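Local coordinates for protein piwi (PDB 6KR6), which binds piRNAs of 24 to 30 nucleotides and, in complex with them, represses transposable elements in the fruit fly, at residues 434-438 with 558-564; 218-222 with 365-369; 101-105 with 143-147; 643-647 with 677-681; 60-66 with 398-404. All blocks are in the same frame, centred on the assembly; numbering follows the deposited sequence.

Contact 1: residues 434-438 with 558-564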
# COMPACT_ATOMS: atom_id res chain seq x y z
N MET A 434 -3.47 17.53 -29.63
CA MET A 434 -3.69 16.23 -29.02
C MET A 434 -3.73 15.13 -30.07
O MET A 434 -3.99 15.36 -31.26
CB MET A 434 -4.99 16.24 -28.20
CG MET A 434 -4.81 16.76 -26.79
SD MET A 434 -6.28 16.63 -25.76
CE MET A 434 -7.35 17.84 -26.53
N LEU A 435 -3.49 13.90 -29.61
CA LEU A 435 -3.38 12.76 -30.52
C LEU A 435 -4.70 12.46 -31.20
O LEU A 435 -4.80 12.46 -32.43
CB LEU A 435 -2.88 11.53 -29.76
CG LEU A 435 -2.64 10.29 -30.62
CD1 LEU A 435 -1.35 10.43 -31.40
CD2 LEU A 435 -2.65 9.02 -29.79
N THR A 436 -5.74 12.17 -30.42
CA THR A 436 -7.05 11.82 -30.95
C THR A 436 -8.06 12.87 -30.50
O THR A 436 -8.20 13.13 -29.30
CB THR A 436 -7.48 10.43 -30.48
OG1 THR A 436 -6.39 9.52 -30.62
CG2 THR A 436 -8.65 9.93 -31.31
N THR A 437 -8.75 13.47 -31.46
CA THR A 437 -9.75 14.48 -31.21
C THR A 437 -10.99 14.18 -32.03
O THR A 437 -10.88 13.83 -33.21
CB THR A 437 -9.23 15.88 -31.57
OG1 THR A 437 -7.95 16.09 -30.96
CG2 THR A 437 -10.19 16.96 -31.08
N PRO A 438 -12.17 14.26 -31.43
CA PRO A 438 -13.40 14.06 -32.21
C PRO A 438 -13.49 15.09 -33.33
O PRO A 438 -13.36 16.29 -33.10
CB PRO A 438 -14.52 14.25 -31.17
CG PRO A 438 -13.88 15.01 -30.05
CD PRO A 438 -12.46 14.54 -30.01
N ASN A 558 -11.43 15.98 -23.22
CA ASN A 558 -11.15 15.10 -24.34
C ASN A 558 -11.15 13.64 -23.90
O ASN A 558 -11.68 12.77 -24.60
CB ASN A 558 -9.80 15.46 -24.97
CG ASN A 558 -9.61 14.86 -26.35
OD1 ASN A 558 -10.51 14.91 -27.19
ND2 ASN A 558 -8.44 14.29 -26.60
N CYS A 559 -10.59 13.36 -22.72
CA CYS A 559 -10.62 12.00 -22.20
C CYS A 559 -12.04 11.56 -21.84
O CYS A 559 -12.44 10.44 -22.14
CB CYS A 559 -9.70 11.87 -20.99
SG CYS A 559 -7.96 12.03 -21.39
N LYS A 560 -12.79 12.45 -21.18
CA LYS A 560 -14.19 12.16 -20.85
C LYS A 560 -14.98 11.79 -22.09
O LYS A 560 -15.92 10.98 -22.01
CB LYS A 560 -14.83 13.37 -20.16
CG LYS A 560 -14.22 13.76 -18.83
CD LYS A 560 -14.80 12.97 -17.68
CE LYS A 560 -14.13 13.36 -16.37
NZ LYS A 560 -14.18 14.82 -16.11
N LEU A 561 -14.64 12.37 -23.24
CA LEU A 561 -15.30 12.00 -24.49
C LEU A 561 -14.83 10.66 -25.03
O LEU A 561 -15.49 10.10 -25.91
CB LEU A 561 -15.07 13.08 -25.54
CG LEU A 561 -15.58 14.48 -25.22
CD1 LEU A 561 -15.71 15.27 -26.50
CD2 LEU A 561 -16.92 14.42 -24.48
N GLY A 562 -13.72 10.12 -24.52
CA GLY A 562 -13.24 8.83 -24.98
C GLY A 562 -12.23 8.93 -26.10
O GLY A 562 -12.22 8.09 -27.01
N TYR A 563 -11.37 9.94 -26.05
CA TYR A 563 -10.33 10.14 -27.05
C TYR A 563 -8.98 10.24 -26.36
O TYR A 563 -8.88 10.37 -25.14
CB TYR A 563 -10.63 11.39 -27.89
CG TYR A 563 -11.86 11.23 -28.76
CD1 TYR A 563 -13.13 11.45 -28.25
CD2 TYR A 563 -11.75 10.84 -30.09
CE1 TYR A 563 -14.26 11.29 -29.03
CE2 TYR A 563 -12.87 10.67 -30.88
CZ TYR A 563 -14.12 10.90 -30.35
OH TYR A 563 -15.24 10.74 -31.14
N THR A 564 -7.92 10.17 -27.17
CA THR A 564 -6.57 9.94 -26.67
C THR A 564 -5.74 11.21 -26.78
O THR A 564 -5.51 11.70 -27.89
CB THR A 564 -5.92 8.81 -27.45
OG1 THR A 564 -6.82 7.70 -27.52
CG2 THR A 564 -4.65 8.36 -26.77
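A helix C-cap can double as a docking surface, and the Schellman motif at Gly562, closing helix 546-560, does so here for the loop 434-438. Met434 comes first, its SD lying 3.3 Å from Asn558 ND2. Leu435 packs its CD2 3.7 Å from Thr564 CG2, in the chain beyond the cap. Thr436 is the polar centre: its N donates to Thr564 O at 2.6 Å, while its O accepts from Asn558 ND2 at 2.9 Å, so the final helical turn and the chain beyond the cap are tied to a single residue. Thr437 turns its CB away. The helix also carries Gln556, which binds zinc in the crystal, and Lys560, packed on a phosphate of the piRNA, so the loop packs against the end of a helix that lies beside the bound RNA. Pro438 completes the contact: its CG is 4.0 Å from Leu561 CD1, and its CD makes a CH-pi contact over the Tyr563 face, 3.5 Å from the ring centroid.

Contact 2: residues 218-222 with 365-369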
# COMPACT_ATOMS: atom_id res chain seq x y z
N GLY A 218 17.68 -4.10 7.21
CA GLY A 218 17.25 -2.77 6.85
C GLY A 218 16.19 -2.23 7.79
O GLY A 218 15.39 -2.98 8.35
N THR A 219 16.18 -0.90 7.95
CA THR A 219 15.25 -0.21 8.82
C THR A 219 14.59 0.94 8.06
O THR A 219 15.13 1.45 7.07
CB THR A 219 15.94 0.33 10.08
OG1 THR A 219 17.20 -0.34 10.26
CG2 THR A 219 15.07 0.09 11.30
N GLU A 220 13.43 1.35 8.55
CA GLU A 220 12.66 2.43 7.94
C GLU A 220 11.85 3.13 9.01
O GLU A 220 11.44 2.52 10.00
CB GLU A 220 11.76 1.89 6.81
CG GLU A 220 10.53 2.73 6.47
CD GLU A 220 10.85 3.99 5.70
OE1 GLU A 220 12.04 4.25 5.42
OE2 GLU A 220 9.90 4.74 5.36
N ILE A 221 11.63 4.44 8.83
CA ILE A 221 10.83 5.20 9.78
C ILE A 221 9.37 4.79 9.66
O ILE A 221 8.87 4.48 8.57
CB ILE A 221 11.02 6.71 9.54
CG1 ILE A 221 12.50 7.07 9.58
CG2 ILE A 221 10.24 7.53 10.55
CD1 ILE A 221 13.19 6.66 10.87
N THR A 222 8.66 4.79 10.79
CA THR A 222 7.26 4.39 10.82
C THR A 222 6.56 5.13 11.94
O THR A 222 7.18 5.54 12.93
CB THR A 222 7.13 2.86 11.00
OG1 THR A 222 7.92 2.20 10.01
CG2 THR A 222 5.68 2.41 10.84
N ARG A 365 15.77 11.77 6.91
CA ARG A 365 15.53 10.34 7.11
C ARG A 365 16.84 9.59 7.32
O ARG A 365 16.94 8.73 8.20
CB ARG A 365 14.76 9.78 5.92
CG ARG A 365 14.17 8.39 6.13
CD ARG A 365 13.33 7.97 4.92
NE ARG A 365 12.11 8.77 4.78
CZ ARG A 365 10.91 8.38 5.21
NH1 ARG A 365 10.77 7.21 5.80
NH2 ARG A 365 9.86 9.17 5.04
N THR A 366 17.87 9.92 6.52
CA THR A 366 19.18 9.31 6.71
C THR A 366 19.74 9.63 8.09
O THR A 366 20.36 8.77 8.73
CB THR A 366 20.14 9.77 5.62
OG1 THR A 366 19.55 9.54 4.33
CG2 THR A 366 21.45 9.02 5.70
N ASP A 367 19.54 10.86 8.56
CA ASP A 367 20.03 11.24 9.88
C ASP A 367 19.34 10.44 10.98
O ASP A 367 20.00 9.91 11.88
CB ASP A 367 19.82 12.74 10.11
CG ASP A 367 20.78 13.59 9.31
OD1 ASP A 367 21.67 13.03 8.65
OD2 ASP A 367 20.64 14.83 9.34
N ARG A 368 18.01 10.36 10.94
CA ARG A 368 17.29 9.57 11.94
C ARG A 368 17.70 8.10 11.89
O ARG A 368 17.79 7.44 12.94
CB ARG A 368 15.78 9.73 11.75
CG ARG A 368 15.24 11.07 12.24
CD ARG A 368 13.85 11.33 11.67
NE ARG A 368 13.30 12.63 12.08
CZ ARG A 368 13.72 13.81 11.62
NH1 ARG A 368 13.16 14.93 12.04
NH2 ARG A 368 14.72 13.87 10.75
N LEU A 369 17.97 7.58 10.69
CA LEU A 369 18.40 6.19 10.57
C LEU A 369 19.77 5.98 11.21
O LEU A 369 19.97 5.00 11.95
CB LEU A 369 18.43 5.78 9.10
CG LEU A 369 17.80 4.43 8.76
CD1 LEU A 369 16.29 4.52 8.86
CD2 LEU A 369 18.23 3.97 7.38
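A helix that crosses a strand meets it through residues on one side, and in 365-369 these are Arg365, Arg368 and Leu369, at positions i, i+3 and i+4. Arg365 reaches across to strand 218-222 and sets NH1 2.7 Å from Glu220 OE2, a salt bridge, while the same NH1 is 3.8 Å from Ile221 CB. Because the CB of Glu220 points away from the helix, the carboxylate has to turn back to meet the arginine. Arg700 makes a second salt bridge to the same oxygen, and the NE of Arg365 bonds to Thr737. Arg368, three residues on, contributes its aliphatic part, with CB 4.1 Å from Ile221 CD1; its guanidinium bonds back to Gln364 O. Leu369 closes the turn: its CD1 touches Thr219 O at 3.7 Å and Ile221 CD1 at 4.3 Å. Thr219 and Ile221, alternate residues of the strand, both direct CB toward the helix. The short axes pass 8.9 Å apart at 116°, steeply across the strand. This is a helix laid over one face of an antiparallel part of the large mixed sheet, joining strand 215-227 to helix 362-378, consistent with the linker regions of Argonaute proteins.

Contact 3: residues 101-105 with 143-147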
# COMPACT_ATOMS: atom_id res chain seq x y z
N VAL A 101 17.89 -25.80 33.24
CA VAL A 101 18.83 -26.89 33.43
C VAL A 101 19.90 -26.87 32.34
O VAL A 101 21.08 -27.10 32.61
CB VAL A 101 18.08 -28.24 33.47
CG1 VAL A 101 19.02 -29.39 33.18
CG2 VAL A 101 17.42 -28.42 34.82
N LEU A 102 19.50 -26.58 31.10
CA LEU A 102 20.50 -26.47 30.04
C LEU A 102 21.31 -25.19 30.19
O LEU A 102 22.52 -25.17 29.90
CB LEU A 102 19.83 -26.52 28.66
CG LEU A 102 20.51 -27.43 27.63
CD1 LEU A 102 19.83 -27.31 26.28
CD2 LEU A 102 22.00 -27.13 27.49
N SER A 103 20.68 -24.10 30.66
CA SER A 103 21.41 -22.87 30.92
C SER A 103 22.50 -23.05 31.96
O SER A 103 23.46 -22.27 31.98
CB SER A 103 20.44 -21.77 31.38
OG SER A 103 19.99 -22.02 32.70
N ASN A 104 22.36 -24.05 32.84
CA ASN A 104 23.41 -24.36 33.80
C ASN A 104 24.78 -24.57 33.15
O ASN A 104 25.80 -24.38 33.81
CB ASN A 104 23.04 -25.62 34.59
CG ASN A 104 22.80 -25.34 36.05
OD1 ASN A 104 21.66 -25.35 36.52
ND2 ASN A 104 23.87 -25.09 36.79
N HIS A 105 24.83 -24.95 31.87
CA HIS A 105 26.08 -25.30 31.21
C HIS A 105 26.70 -24.05 30.59
O HIS A 105 26.25 -23.56 29.55
CB HIS A 105 25.84 -26.39 30.16
CG HIS A 105 25.52 -27.72 30.76
ND1 HIS A 105 24.47 -27.91 31.62
CD2 HIS A 105 26.12 -28.93 30.62
CE1 HIS A 105 24.42 -29.18 31.99
NE2 HIS A 105 25.41 -29.82 31.40
N TYR A 143 21.38 -35.19 36.73
CA TYR A 143 20.71 -35.18 35.43
C TYR A 143 21.74 -35.42 34.33
O TYR A 143 22.88 -34.96 34.42
CB TYR A 143 19.96 -33.86 35.19
CG TYR A 143 20.82 -32.62 35.16
CD1 TYR A 143 21.52 -32.25 34.01
CD2 TYR A 143 20.91 -31.79 36.27
CE1 TYR A 143 22.30 -31.12 33.98
CE2 TYR A 143 21.69 -30.64 36.24
CZ TYR A 143 22.38 -30.31 35.09
OH TYR A 143 23.16 -29.18 35.06
N LYS A 144 21.31 -36.15 33.31
CA LYS A 144 22.12 -36.47 32.14
C LYS A 144 21.40 -35.94 30.90
O LYS A 144 20.44 -36.55 30.42
CB LYS A 144 22.37 -37.98 32.04
N ILE A 145 21.88 -34.81 30.39
CA ILE A 145 21.29 -34.18 29.21
C ILE A 145 21.87 -34.84 27.97
O ILE A 145 23.09 -34.84 27.76
CB ILE A 145 21.55 -32.67 29.20
CG1 ILE A 145 21.23 -32.05 30.56
CG2 ILE A 145 20.74 -32.00 28.12
CD1 ILE A 145 21.46 -30.56 30.61
N SER A 146 21.00 -35.40 27.14
CA SER A 146 21.40 -36.05 25.89
C SER A 146 21.14 -35.08 24.74
O SER A 146 20.01 -34.92 24.30
CB SER A 146 20.64 -37.36 25.70
OG SER A 146 20.96 -37.95 24.45
N ILE A 147 22.21 -34.43 24.27
CA ILE A 147 22.11 -33.46 23.18
C ILE A 147 22.42 -34.20 21.88
O ILE A 147 23.58 -34.40 21.52
CB ILE A 147 23.05 -32.28 23.40
CG1 ILE A 147 22.70 -31.55 24.69
CG2 ILE A 147 23.00 -31.33 22.22
CD1 ILE A 147 23.53 -30.29 24.94
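This is a hydrophobic helix-on-sheet contact inside the N-terminal domain, where the end of helix 95-103 and the residues after it cover strand 142-152. No hydrogen bond crosses the interface; apolar and aromatic contacts make it. Alternation along the strand supplies the surface: Tyr143, Ile145 and Ile147 all direct CB toward the helix, whereas Lys144 points away. Ile145 is the hub. Its CD1 lies 3.7 Å from Val101 CG1, 4.4 Å from Leu102 CG and 3.5 Å from His105 CE1, and it is thus gathered in by three residues of the opposing segment. To one side of it, Val101 CG1 sits over the face of Tyr143 in a CH-pi contact, 3.8 Å from the ring centroid; to the other, Leu102 CD2 meets Ile147 CD1 at 4.3 Å. His105 and Tyr143 approach rim to rim, with centroids 5.9 Å apart and His105 CE1 3.3 Å from Tyr143 OH. Neighbouring strands extend the apolar layer, Phe88 against Val101 and Val132 against Ile145. The outcome is a two-layer alpha/beta arrangement, one helix packed on a five-stranded antiparallel sheet, within the N domain of this Argonaute-family protein.

Contact 4: residues 643-647 with 677-681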
# COMPACT_ATOMS: atom_id res chain seq x y z
N LEU A 643 -9.06 -11.91 -30.58
CA LEU A 643 -8.65 -11.80 -29.19
C LEU A 643 -7.19 -11.33 -29.11
O LEU A 643 -6.44 -11.44 -30.08
CB LEU A 643 -8.81 -13.15 -28.49
CG LEU A 643 -10.25 -13.63 -28.28
CD1 LEU A 643 -10.27 -14.94 -27.51
CD2 LEU A 643 -11.07 -12.57 -27.56
N PRO A 644 -6.77 -10.80 -27.96
CA PRO A 644 -5.39 -10.33 -27.84
C PRO A 644 -4.40 -11.48 -27.76
O PRO A 644 -4.69 -12.55 -27.21
CB PRO A 644 -5.40 -9.51 -26.55
CG PRO A 644 -6.51 -10.09 -25.75
CD PRO A 644 -7.55 -10.54 -26.73
N SER A 645 -3.21 -11.25 -28.31
CA SER A 645 -2.17 -12.28 -28.32
C SER A 645 -1.39 -12.30 -27.01
O SER A 645 -1.00 -13.38 -26.54
CB SER A 645 -1.22 -12.07 -29.50
OG SER A 645 -1.93 -12.06 -30.73
N ARG A 646 -1.14 -11.13 -26.42
CA ARG A 646 -0.43 -11.02 -25.16
C ARG A 646 -1.27 -10.21 -24.18
O ARG A 646 -2.03 -9.32 -24.58
CB ARG A 646 0.94 -10.34 -25.35
CG ARG A 646 1.63 -10.65 -26.67
CD ARG A 646 2.83 -9.75 -26.89
NE ARG A 646 3.23 -9.69 -28.29
CZ ARG A 646 4.20 -10.44 -28.83
NH1 ARG A 646 4.87 -11.29 -28.07
NH2 ARG A 646 4.49 -10.32 -30.11
N ILE A 647 -1.14 -10.54 -22.89
CA ILE A 647 -1.87 -9.86 -21.83
C ILE A 647 -0.91 -9.59 -20.68
O ILE A 647 -0.24 -10.51 -20.20
CB ILE A 647 -3.08 -10.68 -21.34
CG1 ILE A 647 -4.09 -10.88 -22.46
CG2 ILE A 647 -3.75 -9.99 -20.16
CD1 ILE A 647 -5.40 -11.51 -22.00
N GLU A 677 -11.79 -19.52 -22.30
CA GLU A 677 -12.29 -18.49 -23.20
C GLU A 677 -11.65 -18.59 -24.58
O GLU A 677 -12.33 -18.40 -25.59
CB GLU A 677 -12.04 -17.10 -22.60
CG GLU A 677 -13.16 -16.62 -21.69
CD GLU A 677 -14.42 -16.25 -22.44
OE1 GLU A 677 -14.36 -16.10 -23.68
OE2 GLU A 677 -15.48 -16.09 -21.79
N TYR A 678 -10.36 -18.89 -24.65
CA TYR A 678 -9.73 -19.06 -25.95
C TYR A 678 -10.14 -20.37 -26.61
O TYR A 678 -10.13 -20.47 -27.84
CB TYR A 678 -8.21 -18.96 -25.83
CG TYR A 678 -7.71 -17.53 -25.79
CD1 TYR A 678 -7.02 -17.00 -26.87
CD2 TYR A 678 -7.95 -16.71 -24.70
CE1 TYR A 678 -6.56 -15.69 -26.85
CE2 TYR A 678 -7.51 -15.41 -24.67
CZ TYR A 678 -6.81 -14.90 -25.75
OH TYR A 678 -6.36 -13.60 -25.72
N ALA A 679 -10.52 -21.37 -25.82
CA ALA A 679 -11.05 -22.60 -26.39
C ALA A 679 -12.44 -22.39 -26.98
O ALA A 679 -12.84 -23.12 -27.89
CB ALA A 679 -11.09 -23.70 -25.33
N ARG A 680 -13.19 -21.41 -26.46
CA ARG A 680 -14.45 -21.03 -27.09
C ARG A 680 -14.22 -20.67 -28.55
O ARG A 680 -14.99 -21.05 -29.44
CB ARG A 680 -15.08 -19.86 -26.35
CG ARG A 680 -15.88 -20.25 -25.13
CD ARG A 680 -16.74 -19.10 -24.65
NE ARG A 680 -17.64 -19.53 -23.59
CZ ARG A 680 -17.29 -19.60 -22.31
NH1 ARG A 680 -16.07 -19.26 -21.93
NH2 ARG A 680 -18.18 -20.01 -21.41
N VAL A 681 -13.14 -19.94 -28.82
CA VAL A 681 -12.71 -19.66 -30.18
C VAL A 681 -11.75 -20.72 -30.71
O VAL A 681 -11.07 -20.49 -31.72
CB VAL A 681 -12.07 -18.25 -30.27
CG1 VAL A 681 -12.23 -17.64 -31.65
CG2 VAL A 681 -12.68 -17.28 -29.23
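Rotamers decide how a tyrosine bridges a helix and a strand entrance. Tyr678, with chi1 in the m well, starts with its CB sideways to the opposite segment, yet the ring swings across until OH donates a very short hydrogen bond to Pro644 O, 2.5 Å away. Leu643, in an mt rotamer, answers by placing CD1 over the ring face, 3.7 Å from the Tyr678 centroid and almost on its normal, a CH-pi contact; its CB is 3.8 Å from Tyr678 CE1. The same CD1 reaches Val681 CG2 at 3.8 Å, that valine being in the t rotamer. Pro644 O lies at the edge of the Tyr678 ring, and Pro644 CD is 3.4 Å from Tyr678 OH. Within the helical turn, Glu677 OE2 and Arg680 NH1 lie 3.2 Å apart and interact through charge alone. Strand 646-652, helix 659-680 and parallel strand 687-695 follow in order, so the tyrosine fastens the helix's C-terminal end beside the start of its preceding strand. That strand leads to Asp652, a predicted catalytic residue, in a beta-alpha-beta crossover of the RNase H-like Piwi domain.

Contact 5: residues 60-66 with 398-404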
# COMPACT_ATOMS: atom_id res chain seq x y z
N ASP A 60 19.46 -1.44 -22.84
CA ASP A 60 18.84 -1.30 -21.53
C ASP A 60 18.86 0.15 -21.05
O ASP A 60 18.13 0.99 -21.58
CB ASP A 60 19.52 -2.21 -20.51
CG ASP A 60 20.99 -2.44 -20.82
OD1 ASP A 60 21.29 -2.94 -21.92
OD2 ASP A 60 21.84 -2.10 -19.97
N GLY A 61 19.70 0.44 -20.06
CA GLY A 61 19.77 1.77 -19.50
C GLY A 61 21.16 2.15 -19.02
O GLY A 61 22.14 1.47 -19.32
N VAL A 62 21.25 3.24 -18.26
CA VAL A 62 22.53 3.75 -17.76
C VAL A 62 22.72 3.20 -16.34
O VAL A 62 21.92 3.53 -15.46
CB VAL A 62 22.57 5.28 -17.77
CG1 VAL A 62 23.90 5.78 -17.22
CG2 VAL A 62 22.34 5.80 -19.18
N PRO A 63 23.72 2.36 -16.10
CA PRO A 63 23.90 1.80 -14.75
C PRO A 63 24.48 2.81 -13.78
O PRO A 63 25.27 3.69 -14.15
CB PRO A 63 24.85 0.63 -14.98
CG PRO A 63 25.62 1.00 -16.20
CD PRO A 63 24.66 1.77 -17.07
N VAL A 64 24.08 2.67 -12.51
CA VAL A 64 24.50 3.55 -11.43
C VAL A 64 24.64 2.74 -10.15
O VAL A 64 24.20 1.59 -10.06
CB VAL A 64 23.52 4.73 -11.20
CG1 VAL A 64 23.60 5.74 -12.33
CG2 VAL A 64 22.10 4.20 -11.04
N MET A 65 25.25 3.36 -9.15
CA MET A 65 25.40 2.79 -7.81
C MET A 65 24.63 3.66 -6.83
O MET A 65 24.80 4.89 -6.82
CB MET A 65 26.88 2.71 -7.41
CG MET A 65 27.30 1.35 -6.87
SD MET A 65 26.96 0.00 -8.03
CE MET A 65 27.76 0.60 -9.51
N LEU A 66 23.79 3.03 -6.01
CA LEU A 66 22.80 3.75 -5.23
C LEU A 66 22.91 3.41 -3.75
O LEU A 66 23.05 2.24 -3.38
CB LEU A 66 21.38 3.43 -5.70
CG LEU A 66 21.07 3.58 -7.20
CD1 LEU A 66 21.33 2.28 -7.94
CD2 LEU A 66 19.64 4.03 -7.38
N THR A 398 25.07 -0.39 2.79
CA THR A 398 25.32 -1.10 1.55
C THR A 398 24.76 -0.30 0.37
O THR A 398 23.78 0.43 0.50
CB THR A 398 24.68 -2.49 1.59
OG1 THR A 398 24.87 -3.06 2.88
CG2 THR A 398 25.30 -3.40 0.54
N GLU A 399 25.41 -0.45 -0.79
CA GLU A 399 24.97 0.21 -2.01
C GLU A 399 24.72 -0.83 -3.10
O GLU A 399 25.39 -1.86 -3.15
CB GLU A 399 25.98 1.26 -2.48
CG GLU A 399 27.36 0.71 -2.81
CD GLU A 399 28.32 1.80 -3.23
OE1 GLU A 399 28.08 2.97 -2.89
OE2 GLU A 399 29.32 1.48 -3.92
N VAL A 400 23.76 -0.54 -3.96
CA VAL A 400 23.29 -1.50 -4.95
C VAL A 400 23.61 -1.00 -6.36
O VAL A 400 23.66 0.21 -6.62
CB VAL A 400 21.77 -1.77 -4.80
CG1 VAL A 400 21.32 -2.88 -5.75
CG2 VAL A 400 21.45 -2.16 -3.38
N GLN A 401 23.83 -1.95 -7.26
CA GLN A 401 23.90 -1.67 -8.68
C GLN A 401 22.49 -1.60 -9.26
O GLN A 401 21.64 -2.44 -8.96
CB GLN A 401 24.73 -2.74 -9.40
CG GLN A 401 24.15 -4.16 -9.36
CD GLN A 401 24.32 -4.86 -8.02
OE1 GLN A 401 24.24 -4.24 -6.96
NE2 GLN A 401 24.57 -6.17 -8.06
N GLY A 402 22.24 -0.58 -10.09
CA GLY A 402 20.96 -0.43 -10.73
C GLY A 402 21.14 0.20 -12.09
O GLY A 402 22.27 0.47 -12.52
N ARG A 403 20.03 0.44 -12.78
CA ARG A 403 20.07 1.06 -14.09
C ARG A 403 18.90 2.02 -14.24
O ARG A 403 17.83 1.82 -13.66
CB ARG A 403 20.06 0.01 -15.21
CG ARG A 403 18.81 0.01 -16.08
CD ARG A 403 18.88 -1.06 -17.15
NE ARG A 403 18.56 -2.39 -16.63
CZ ARG A 403 17.37 -2.97 -16.76
NH1 ARG A 403 16.40 -2.34 -17.40
NH2 ARG A 403 17.17 -4.17 -16.26
N ILE A 404 19.13 3.09 -15.00
CA ILE A 404 18.13 4.11 -15.27
C ILE A 404 17.65 3.93 -16.71
O ILE A 404 18.47 3.92 -17.64
CB ILE A 404 18.70 5.52 -15.04
CG1 ILE A 404 19.37 5.61 -13.67
CG2 ILE A 404 17.60 6.56 -15.15
CD1 ILE A 404 19.97 6.97 -13.37
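Antiparallel pairing satisfies backbone groups two at a time. Val62 and Ile404 exchange N-H...O bonds in both directions, from N of Val62 to O of Ile404 and from N of Ile404 to O of Val62, each 2.9 Å. Val64 and Gly402 repeat this, at 2.8 Å from Val64 N to Gly402 O and 2.9 Å from Gly402 N to Val64 O; Leu66 N to Val400 O and Val400 N to Leu66 O are both 2.9 Å. Pro63 lacks an N-H, but faces Arg403 in a non-hydrogen-bonded pair, where none is required of it; its CA instead lies 3.1 Å from Gly402 O. These strands, more than 330 residues apart in sequence, join in the large mixed sheet that also contains the strands of the RNase H-like Piwi domain, so strand 61-68 is paired with strand 392-405. The side chain of Arg403 bonds through NH2 to Gln758 OE1, while the backbone O of Thr398 accepts from Thr68 OG1. Two glycines fit tight places. An ideal CB on Gly402 would lie 3.0 Å from Leu66 CD1, and one on Gly61 would lie 2.2 Å from Ile404 O.

In the fold
Contact 5 closes the longest loop, with contacts 3 and 2 nested within it in that order; contacts 1 and 4 follow in series. Contacts 2, 4 and 5 all reach the same large mixed sheet, yet 2 and 4 lie on opposite sides of the chain's centre, centres about 47 Å apart. Contacts 2 and 5 are closest, at about 8 Å between nearest atoms; contact 2 joins strand 215-227 to helix 362-378 and contact 5 strand 61-68 to strand 392-405. Contact 3 stands alone on the N domain's five-stranded sheet, about 78 Å from contact 1 between centres. Together they illustrate an elongated, multidomain architecture whose first modelled strand pairs into the large sheet while the N domain stands apart and contact 1 lies beside bound RNA.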